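Local coordinates for Ycf54-like protein (Synechocystis sp. PCC 6803, PDB 5M2P) that probably serves as a component of the Mg-protoporphyrin IX monomethylester cyclase and is required for protochlorophyllide formation in chlorophyll biosynthesis, at residues 15-20 with 67-72; 25-30 with 43-48. One frame throughout, in Å; residues are numbered along the deposited sequence.

Interaction 1 (15-20 with 67-72); sequences KFLLEE and KNVAIV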
loop_
_atom_site.group_PDB
_atom_site.type_symbol
_atom_site.label_atom_id
_atom_site.label_comp_id
_atom_site.label_asym_id
_atom_site.label_seq_id
_atom_site.Cartn_x
_atom_site.Cartn_y
_atom_site.Cartn_z
ATOM N N LYS A 15 11.450 -5.827 -6.064
ATOM C CA LYS A 15 11.976 -7.153 -6.335
ATOM C C LYS A 15 11.086 -8.277 -5.764
ATOM O O LYS A 15 10.722 -9.242 -6.435
ATOM C CB LYS A 15 13.396 -7.220 -5.745
ATOM C CG LYS A 15 14.177 -8.504 -5.946
ATOM C CD LYS A 15 15.534 -8.425 -5.238
ATOM C CE LYS A 15 16.409 -9.651 -5.516
ATOM N NZ LYS A 15 17.846 -9.401 -5.227
ATOM N N PHE A 16 10.694 -8.119 -4.502
ATOM C CA PHE A 16 9.861 -9.110 -3.841
ATOM C C PHE A 16 8.501 -9.209 -4.463
ATOM O O PHE A 16 7.993 -10.309 -4.746
ATOM C CB PHE A 16 9.753 -8.793 -2.347
ATOM C CG PHE A 16 8.730 -9.631 -1.618
ATOM C CD1 PHE A 16 9.014 -10.910 -1.255
ATOM C CD2 PHE A 16 7.497 -9.134 -1.299
ATOM C CE1 PHE A 16 8.094 -11.676 -0.590
ATOM C CE2 PHE A 16 6.573 -9.900 -0.610
ATOM C CZ PHE A 16 6.867 -11.180 -0.308
ATOM N N LEU A 17 7.858 -8.058 -4.664
ATOM C CA LEU A 17 6.511 -8.116 -5.164
ATOM C C LEU A 17 6.453 -8.736 -6.591
ATOM O O LEU A 17 5.481 -9.379 -6.969
ATOM C CB LEU A 17 5.893 -6.737 -5.086
ATOM C CG LEU A 17 4.400 -6.749 -4.986
ATOM C CD1 LEU A 17 3.949 -7.460 -3.729
ATOM C CD2 LEU A 17 3.927 -5.324 -5.020
ATOM N N LEU A 18 7.540 -8.596 -7.357
ATOM C CA LEU A 18 7.636 -9.252 -8.668
ATOM C C LEU A 18 7.719 -10.789 -8.613
ATOM O O LEU A 18 7.427 -11.469 -9.578
ATOM C CB LEU A 18 8.835 -8.694 -9.440
ATOM C CG LEU A 18 8.612 -7.303 -10.013
ATOM C CD1 LEU A 18 9.948 -6.616 -10.250
ATOM C CD2 LEU A 18 7.788 -7.409 -11.291
ATOM N N GLU A 19 8.059 -11.316 -7.434
ATOM C CA GLU A 19 8.034 -12.757 -7.177
ATOM C C GLU A 19 6.706 -13.238 -6.612
ATOM O O GLU A 19 6.605 -14.380 -6.183
ATOM C CB GLU A 19 9.152 -13.136 -6.198
ATOM C CG GLU A 19 10.570 -12.834 -6.668
ATOM C CD GLU A 19 10.864 -13.382 -8.054
ATOM O OE1 GLU A 19 10.830 -14.602 -8.197
ATOM O OE2 GLU A 19 11.044 -12.590 -9.007
ATOM N N GLU A 20 5.694 -12.368 -6.597
ATOM C CA GLU A 20 4.394 -12.683 -6.006
ATOM C C GLU A 20 3.266 -12.494 -7.034
ATOM O O GLU A 20 2.282 -11.807 -6.787
ATOM C CB GLU A 20 4.190 -11.840 -4.754
ATOM C CG GLU A 20 5.224 -12.094 -3.654
ATOM C CD GLU A 20 4.983 -13.369 -2.874
ATOM O OE1 GLU A 20 3.843 -13.871 -2.883
ATOM O OE2 GLU A 20 5.943 -13.864 -2.235
ATOM N N LYS A 67 14.028 0.356 -3.728
ATOM C CA LYS A 67 12.991 0.419 -4.739
ATOM C C LYS A 67 11.828 -0.297 -4.084
ATOM O O LYS A 67 11.881 -1.513 -3.854
ATOM C CB LYS A 67 13.429 -0.266 -6.037
ATOM C CG LYS A 67 14.605 0.431 -6.709
ATOM C CD LYS A 67 14.656 0.167 -8.207
ATOM C CE LYS A 67 15.464 -1.064 -8.564
ATOM N NZ LYS A 67 15.941 -1.047 -9.987
ATOM N N ASN A 68 10.826 0.487 -3.709
ATOM C CA ASN A 68 9.731 -0.031 -2.914
ATOM C C ASN A 68 8.379 0.227 -3.549
ATOM O O ASN A 68 8.254 0.972 -4.524
ATOM C CB ASN A 68 9.832 0.475 -1.480
ATOM C CG ASN A 68 9.921 1.971 -1.386
ATOM O OD1 ASN A 68 8.996 2.685 -1.739
ATOM N ND2 ASN A 68 11.021 2.449 -0.829
ATOM N N VAL A 69 7.371 -0.422 -2.983
ATOM C CA VAL A 69 6.033 -0.430 -3.540
ATOM C C VAL A 69 5.092 -0.774 -2.393
ATOM O O VAL A 69 5.393 -1.665 -1.601
ATOM C CB VAL A 69 5.873 -1.441 -4.691
ATOM C CG1 VAL A 69 6.463 -2.783 -4.343
ATOM C CG2 VAL A 69 4.426 -1.562 -5.173
ATOM N N ALA A 70 4.006 -0.013 -2.267
ATOM C CA ALA A 70 3.039 -0.259 -1.206
ATOM C C ALA A 70 1.712 -0.742 -1.734
ATOM O O ALA A 70 1.204 -0.269 -2.755
ATOM C CB ALA A 70 2.816 1.019 -0.390
ATOM N N ILE A 71 1.086 -1.614 -0.954
ATOM C CA ILE A 71 -0.341 -1.844 -1.046
ATOM C C ILE A 71 -0.977 -0.988 0.042
ATOM O O ILE A 71 -0.612 -1.077 1.211
ATOM C CB ILE A 71 -0.714 -3.331 -0.868
ATOM C CG1 ILE A 71 0.138 -4.237 -1.766
ATOM C CG2 ILE A 71 -2.191 -3.527 -1.141
ATOM C CD1 ILE A 71 0.064 -3.930 -3.227
ATOM N N VAL A 72 -1.881 -0.118 -0.373
ATOM C CA VAL A 72 -2.517 0.876 0.503
ATOM C C VAL A 72 -4.005 0.626 0.475
ATOM O O VAL A 72 -4.582 0.377 -0.576
ATOM C CB VAL A 72 -2.226 2.298 -0.028
ATOM C CG1 VAL A 72 -2.876 3.368 0.843
ATOM C CG2 VAL A 72 -0.730 2.489 -0.150
HETATM O O HOH W 1 13.572 -4.004 -5.350
#
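L17 and V69 meet where the short helix 14-18 packs against one face of the antiparallel sheet, and their meeting illustrates how a single aliphatic side chain can join a helix to a strand. The apolar contacts do nearly all the work. One methyl of the leucine, CD2, settles against both branches of the valine: L17 CD2 lies 3.7 Å from V69 CG1 and 3.8 Å from V69 CG2. The stem follows more loosely, with L17 CB 4.1 Å from V69 CG1, and the two side chains cross at about a right angle. On the valine, chi1 of 47° places CG1 between the backbone N and the carbonyl carbon while CG2 stands anti to the N, an arrangement in which both methyls face the leucine. I71, two residues further along strand 68-73, adds a lighter touch through the end of its side chain, I71 CD1 lying 4.5 Å from L17 CD2.

Polar contact is confined to a water bridge at the K15 and K67 end. The water accepts from the backbone N of K15 at 2.9 Å and donates to the backbone O of K67 in a weak bond of 3.4 Å. No direct hydrogen bond joins the two segments.

Other parts of the fold complete the apolar cluster: F23 of helix 21-36 touches both L17 and I71, and L86 of helix 76-86 packs on L17. Q14, just before the segment, supplies direct hydrogen bonds, through its backbone to K67 and through NE2 to N68 O. Between 15-20 and 67-72 themselves, with the three touching side chains buried, the chemistry implies that apolar packing and exclusion of water dominate, supplemented by one water-mediated backbone link.

Interaction 2 (25-30 with 43-48); sequences EVLKER and FWQVIQ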
loop_
_atom_site.group_PDB
_atom_site.type_symbol
_atom_site.label_atom_id
_atom_site.label_comp_id
_atom_site.label_asym_id
_atom_site.label_seq_id
_atom_site.Cartn_x
_atom_site.Cartn_y
_atom_site.Cartn_z
ATOM N N GLU A 25 -2.386 -11.262 -9.104
ATOM C CA GLU A 25 -3.621 -11.719 -9.741
ATOM C C GLU A 25 -4.824 -11.589 -8.811
ATOM O O GLU A 25 -5.914 -11.242 -9.249
ATOM C CB GLU A 25 -3.493 -13.180 -10.248
ATOM C CG GLU A 25 -4.755 -13.751 -10.895
ATOM C CD GLU A 25 -5.229 -12.927 -12.077
ATOM O OE1 GLU A 25 -4.377 -12.472 -12.874
ATOM O OE2 GLU A 25 -6.455 -12.730 -12.206
ATOM N N VAL A 26 -4.634 -11.845 -7.521
ATOM C CA VAL A 26 -5.698 -11.653 -6.553
ATOM C C VAL A 26 -6.135 -10.196 -6.539
ATOM O O VAL A 26 -7.330 -9.914 -6.514
ATOM C CB VAL A 26 -5.308 -12.102 -5.122
ATOM C CG1 VAL A 26 -6.378 -11.730 -4.117
ATOM C CG2 VAL A 26 -5.071 -13.607 -5.095
ATOM N N LEU A 27 -5.169 -9.282 -6.578
ATOM C CA LEU A 27 -5.517 -7.851 -6.574
ATOM C C LEU A 27 -6.255 -7.466 -7.847
ATOM O O LEU A 27 -7.210 -6.705 -7.795
ATOM C CB LEU A 27 -4.275 -6.985 -6.457
ATOM C CG LEU A 27 -3.470 -7.049 -5.180
ATOM C CD1 LEU A 27 -2.400 -5.978 -5.202
ATOM C CD2 LEU A 27 -4.391 -6.848 -4.010
ATOM N N LYS A 28 -5.801 -7.964 -8.996
ATOM C CA LYS A 28 -6.521 -7.704 -10.263
ATOM C C LYS A 28 -7.953 -8.225 -10.182
ATOM O O LYS A 28 -8.898 -7.523 -10.550
ATOM C CB LYS A 28 -5.781 -8.362 -11.420
ATOM C CG LYS A 28 -6.412 -8.130 -12.781
ATOM C CD LYS A 28 -5.894 -9.134 -13.805
ATOM C CE LYS A 28 -6.518 -8.938 -15.176
ATOM N NZ LYS A 28 -5.733 -7.954 -15.975
ATOM N N GLU A 29 -8.131 -9.450 -9.693
ATOM C CA GLU A 29 -9.468 -10.007 -9.552
ATOM C C GLU A 29 -10.320 -9.216 -8.586
ATOM O O GLU A 29 -11.516 -9.045 -8.805
ATOM C CB GLU A 29 -9.413 -11.479 -9.143
ATOM C CG GLU A 29 -9.043 -12.387 -10.307
ATOM C CD GLU A 29 -9.977 -12.188 -11.496
ATOM O OE1 GLU A 29 -11.206 -12.375 -11.314
ATOM O OE2 GLU A 29 -9.489 -11.811 -12.596
ATOM N N ARG A 30 -9.694 -8.691 -7.535
ATOM C CA ARG A 30 -10.429 -7.893 -6.563
ATOM C C ARG A 30 -10.911 -6.579 -7.206
ATOM O O ARG A 30 -12.052 -6.192 -7.021
ATOM C CB ARG A 30 -9.574 -7.609 -5.331
ATOM C CG ARG A 30 -10.319 -6.968 -4.171
ATOM C CD ARG A 30 -9.328 -6.587 -3.066
ATOM N NE ARG A 30 -9.940 -5.960 -1.880
ATOM C CZ ARG A 30 -10.530 -6.639 -0.895
ATOM N NH1 ARG A 30 -10.600 -7.967 -0.946
ATOM N NH2 ARG A 30 -11.057 -5.993 0.131
ATOM N N PHE A 43 -8.499 0.288 -2.341
ATOM C CA PHE A 43 -7.167 -0.282 -2.200
ATOM C C PHE A 43 -6.432 0.011 -3.488
ATOM O O PHE A 43 -7.040 0.045 -4.555
ATOM C CB PHE A 43 -7.208 -1.807 -1.929
ATOM C CG PHE A 43 -7.822 -2.592 -3.048
ATOM C CD1 PHE A 43 -9.198 -2.674 -3.199
ATOM C CD2 PHE A 43 -7.022 -3.206 -4.013
ATOM C CE1 PHE A 43 -9.761 -3.335 -4.287
ATOM C CE2 PHE A 43 -7.585 -3.877 -5.076
ATOM C CZ PHE A 43 -8.962 -3.954 -5.208
ATOM N N TRP A 44 -5.128 0.189 -3.373
ATOM C CA TRP A 44 -4.294 0.650 -4.455
ATOM C C TRP A 44 -2.882 0.111 -4.273
ATOM O O TRP A 44 -2.415 -0.077 -3.162
ATOM C CB TRP A 44 -4.235 2.183 -4.494
ATOM C CG TRP A 44 -5.569 2.879 -4.414
ATOM C CD1 TRP A 44 -6.350 3.274 -5.453
ATOM C CD2 TRP A 44 -6.270 3.236 -3.224
ATOM N NE1 TRP A 44 -7.490 3.844 -4.980
ATOM C CE2 TRP A 44 -7.466 3.845 -3.618
ATOM C CE3 TRP A 44 -6.004 3.100 -1.855
ATOM C CZ2 TRP A 44 -8.398 4.318 -2.695
ATOM C CZ3 TRP A 44 -6.925 3.569 -0.945
ATOM C CH2 TRP A 44 -8.098 4.185 -1.372
ATOM N N GLN A 45 -2.182 -0.059 -5.386
ATOM C CA GLN A 45 -0.787 -0.353 -5.372
ATOM C C GLN A 45 -0.059 0.896 -5.834
ATOM O O GLN A 45 -0.371 1.439 -6.908
ATOM C CB GLN A 45 -0.493 -1.555 -6.268
ATOM C CG GLN A 45 0.997 -1.874 -6.359
ATOM C CD GLN A 45 1.278 -3.288 -6.877
ATOM O OE1 GLN A 45 0.841 -4.266 -6.290
ATOM N NE2 GLN A 45 2.032 -3.385 -7.956
ATOM N N VAL A 46 0.880 1.364 -5.020
ATOM C CA VAL A 46 1.588 2.621 -5.261
ATOM C C VAL A 46 3.062 2.309 -5.360
ATOM O O VAL A 46 3.672 1.836 -4.417
ATOM C CB VAL A 46 1.350 3.630 -4.103
ATOM C CG1 VAL A 46 2.076 4.946 -4.385
ATOM C CG2 VAL A 46 -0.136 3.880 -3.888
ATOM N N ILE A 47 3.652 2.603 -6.511
ATOM C CA ILE A 47 5.069 2.394 -6.728
ATOM C C ILE A 47 5.835 3.555 -6.081
ATOM O O ILE A 47 5.459 4.727 -6.229
ATOM C CB ILE A 47 5.402 2.324 -8.232
ATOM C CG1 ILE A 47 4.670 1.156 -8.894
ATOM C CG2 ILE A 47 6.901 2.184 -8.422
ATOM C CD1 ILE A 47 4.655 1.208 -10.409
ATOM N N GLN A 48 6.888 3.241 -5.345
ATOM C CA GLN A 48 7.732 4.231 -4.708
ATOM C C GLN A 48 6.901 5.324 -4.009
ATOM O O GLN A 48 7.023 6.529 -4.317
ATOM C CB GLN A 48 8.704 4.855 -5.716
ATOM C CG GLN A 48 9.990 5.311 -5.050
ATOM C CD GLN A 48 10.895 4.177 -4.569
ATOM O OE1 GLN A 48 10.739 3.027 -4.952
ATOM N NE2 GLN A 48 11.841 4.521 -3.726
#
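R30 lays its aliphatic stem over one face of the F43 ring, an example of an arginine meeting an aromatic through carbon more than through charge. Its CD stands 3.6 Å from the centroid of the F43 ring, 20° off the normal, in a CH-pi contact shifted toward the rim at CZ. The chain is extended from CG to NE, with CG anti to the backbone N (chi1 -171°), which carries CG, CD and NE across the ring in succession. The guanidinium ends up turned 72° from the ring plane with an edge directed at F43 CD1; its CZ is 5.1 Å from the ring centroid, at most a weak cation-pi attraction.

L27, one helical turn earlier, approaches the same ring from a different direction. Its backbone O lies near the ring plane, at the edge, 3.9 Å from F43 CE2, while L27 CD2 is 4.5 Å from that same CE2. L27 also crosses the Q45 side chain at about a right angle, in a light contact through its CD1.

Segment 25-30 of helix 21-36 crosses strand 43-47, one of the two outermost strands of the sheet, with 136° between their N-to-C directions and the axes of these short segments 10.3 Å apart at their closest. F78 of helix 76-86 touches L27, R30 and F43 alike, Y34 meets F43 edge-to-face, and I71 of the adjacent strand 68-73 reaches L27.

Overall arrangement
Both interactions join a helix to the same antiparallel sheet, on neighbouring strands: W44 and V46 of strand 43-47 pair with V72 and A70 of strand 68-73. Helices 14-18 and 21-36 follow one another in the chain, and the two contacts lie about 10 Å apart between centres. Q45 connects them, since it touches L17, V69 and I71 of interaction 1 as well as L27 of interaction 2. The difference in chemistry is consistent with their places in the fold. Interaction 1, on an inner strand, is buried and purely aliphatic among its side chains; interaction 2, on an outermost strand, is partly buried and employs an aromatic face beneath a partly exposed arginine.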